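ESAT-6/WXG100 secretion system protein (Streptococcus gallolyticus, PDB 7JQE) is the EsaA subunit of the bacterial type VIIb secretion system, whose extracellular region probably takes part in the export of toxins. Local coordinates at residues 173-178 / 466-471. Numbering follows the deposited sequence.
Sequences KSALAN and TNFKES. With EDO (1,2-ethanediol), chain S.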
loop_
_atom_site.group_PDB
_atom_site.type_symbol
_atom_site.label_atom_id
_atom_site.label_comp_id
_atom_site.label_asym_id
_atom_site.label_seq_id
_atom_site.Cartn_x
_atom_site.Cartn_y
_atom_site.Cartn_z
ATOM N N LYS A 173 -13.004 -34.482 -8.859
ATOM C CA LYS A 173 -12.740 -33.153 -8.321
ATOM C C LYS A 173 -14.015 -32.528 -7.767
ATOM O O LYS A 173 -14.002 -31.926 -6.685
ATOM C CB LYS A 173 -12.116 -32.263 -9.397
ATOM C CG LYS A 173 -11.537 -30.962 -8.871
ATOM C CD LYS A 173 -10.773 -30.214 -9.958
ATOM C CE LYS A 173 -9.997 -29.029 -9.382
ATOM N NZ LYS A 173 -9.262 -28.279 -10.440
ATOM N N SER A 174 -15.131 -32.674 -8.487
ATOM C CA SER A 174 -16.405 -32.174 -7.981
ATOM C C SER A 174 -16.811 -32.899 -6.703
ATOM O O SER A 174 -17.347 -32.283 -5.772
ATOM C CB SER A 174 -17.489 -32.322 -9.046
ATOM O OG SER A 174 -17.047 -31.832 -10.299
ATOM N N ALA A 175 -16.563 -34.209 -6.637
ATOM C CA ALA A 175 -16.915 -34.957 -5.434
ATOM C C ALA A 175 -16.058 -34.524 -4.251
ATOM O O ALA A 175 -16.560 -34.399 -3.129
ATOM C CB ALA A 175 -16.780 -36.462 -5.683
ATOM N N LEU A 176 -14.765 -34.290 -4.479
ATOM C CA LEU A 176 -13.914 -33.805 -3.396
ATOM C C LEU A 176 -14.331 -32.406 -2.961
ATOM O O LEU A 176 -14.355 -32.104 -1.762
ATOM C CB LEU A 176 -12.449 -33.825 -3.830
ATOM C CG LEU A 176 -11.422 -33.447 -2.763
ATOM C CD1 LEU A 176 -11.465 -34.426 -1.592
ATOM C CD2 LEU A 176 -10.022 -33.366 -3.364
ATOM N N ALA A 177 -14.674 -31.541 -3.920
ATOM C CA ALA A 177 -15.165 -30.211 -3.575
ATOM C C ALA A 177 -16.410 -30.293 -2.699
ATOM O O ALA A 177 -16.558 -29.521 -1.744
ATOM C CB ALA A 177 -15.451 -29.410 -4.846
ATOM N N ASN A 178 -17.316 -31.230 -3.000
ATOM C CA ASN A 178 -18.534 -31.356 -2.203
ATOM C C ASN A 178 -18.221 -31.665 -0.746
ATOM O O ASN A 178 -19.011 -31.330 0.142
ATOM C CB ASN A 178 -19.443 -32.436 -2.786
ATOM C CG ASN A 178 -20.145 -31.985 -4.049
ATOM O OD1 ASN A 178 -20.420 -30.800 -4.226
ATOM N ND2 ASN A 178 -20.438 -32.927 -4.936
ATOM N N THR A 466 -6.245 -37.172 -7.431
ATOM C CA THR A 466 -5.779 -38.507 -7.794
ATOM C C THR A 466 -5.911 -39.469 -6.620
ATOM O O THR A 466 -6.456 -40.569 -6.760
ATOM C CB THR A 466 -4.328 -38.447 -8.275
ATOM O OG1 THR A 466 -4.288 -37.977 -9.627
ATOM C CG2 THR A 466 -3.686 -39.825 -8.192
ATOM N N ASN A 467 -5.415 -39.067 -5.447
ATOM C CA ASN A 467 -5.475 -39.940 -4.278
ATOM C C ASN A 467 -6.912 -40.175 -3.831
ATOM O O ASN A 467 -7.248 -41.268 -3.356
ATOM C CB ASN A 467 -4.640 -39.350 -3.142
ATOM C CG ASN A 467 -3.150 -39.476 -3.392
ATOM O OD1 ASN A 467 -2.709 -40.312 -4.184
ATOM N ND2 ASN A 467 -2.364 -38.653 -2.711
ATOM N N PHE A 468 -7.775 -39.165 -3.971
ATOM C CA PHE A 468 -9.191 -39.356 -3.668
ATOM C C PHE A 468 -9.819 -40.348 -4.637
ATOM O O PHE A 468 -10.573 -41.240 -4.230
ATOM C CB PHE A 468 -9.918 -38.012 -3.721
ATOM C CG PHE A 468 -11.269 -38.013 -3.059
ATOM C CD1 PHE A 468 -11.385 -38.164 -1.688
ATOM C CD2 PHE A 468 -12.420 -37.820 -3.806
ATOM C CE1 PHE A 468 -12.628 -38.145 -1.074
ATOM C CE2 PHE A 468 -13.661 -37.799 -3.198
ATOM C CZ PHE A 468 -13.764 -37.964 -1.829
ATOM N N LYS A 469 -9.514 -40.204 -5.927
ATOM C CA LYS A 469 -9.976 -41.168 -6.917
ATOM C C LYS A 469 -9.491 -42.572 -6.575
ATOM O O LYS A 469 -10.241 -43.547 -6.706
ATOM C CB LYS A 469 -9.490 -40.746 -8.306
ATOM C CG LYS A 469 -10.035 -41.564 -9.463
ATOM C CD LYS A 469 -9.313 -41.236 -10.762
ATOM C CE LYS A 469 -9.961 -41.936 -11.947
ATOM N NZ LYS A 469 -9.255 -41.650 -13.225
ATOM N N GLU A 470 -8.243 -42.691 -6.114
ATOM C CA GLU A 470 -7.687 -44.005 -5.801
ATOM C C GLU A 470 -8.377 -44.631 -4.596
ATOM O O GLU A 470 -8.569 -45.851 -4.550
ATOM C CB GLU A 470 -6.180 -43.890 -5.566
ATOM C CG GLU A 470 -5.333 -44.360 -6.738
ATOM C CD GLU A 470 -3.867 -43.987 -6.593
ATOM O OE1 GLU A 470 -3.535 -42.802 -6.787
ATOM O OE2 GLU A 470 -3.047 -44.876 -6.282
ATOM N N SER A 471 -8.752 -43.821 -3.605
ATOM C CA SER A 471 -9.456 -44.357 -2.446
ATOM C C SER A 471 -10.831 -44.877 -2.841
ATOM O O SER A 471 -11.231 -45.978 -2.442
ATOM C CB SER A 471 -9.574 -43.288 -1.360
ATOM O OG SER A 471 -8.311 -43.009 -0.784
HETATM C C1 EDO S . -5.867 -40.674 0.270
HETATM O O1 EDO S . -7.261 -40.390 0.443
HETATM C C2 EDO S . -5.097 -40.308 1.535
HETATM O O2 EDO S . -5.584 -41.079 2.641
#
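Leu-176 lays its CD1 methyl over one face of the Phe-468 ring. This is a CH-pi contact at a helix-helix interface: the short helix 169-179 packs against the long helix 462-491, and the two are distant in sequence. Leu-176 CD1 sits 3.8 Å from the centroid of the Phe-468 ring. It is 13° off the ring normal, so the methyl lies nearly above the ring centre. Its closest ring atom is CD1 of Phe-468, at 3.7 Å from Leu-176 CD1. Phe-468 holds CG anti to its own backbone N (chi1 -164°), and this carries the ring across to helix 169-179. CE2 of Phe-468 comes to 3.9 Å from the backbone N of Leu-176.

Tyr-134 meets the Phe-468 ring with the planes inclined at about 30°, and Val-172 touches the Phe-468 side chain too. Ile-180 of the second subunit packs on Leu-176 and Gln-179 of that subunit on Phe-468, so both residues also belong to the subunit interface. Ala-175 adds a smaller apolar touch and, like Leu-176 and Phe-468, is buried. Its contact is made by the methyl group, with Ala-175 CB 4.2 Å from CE2 of Phe-468.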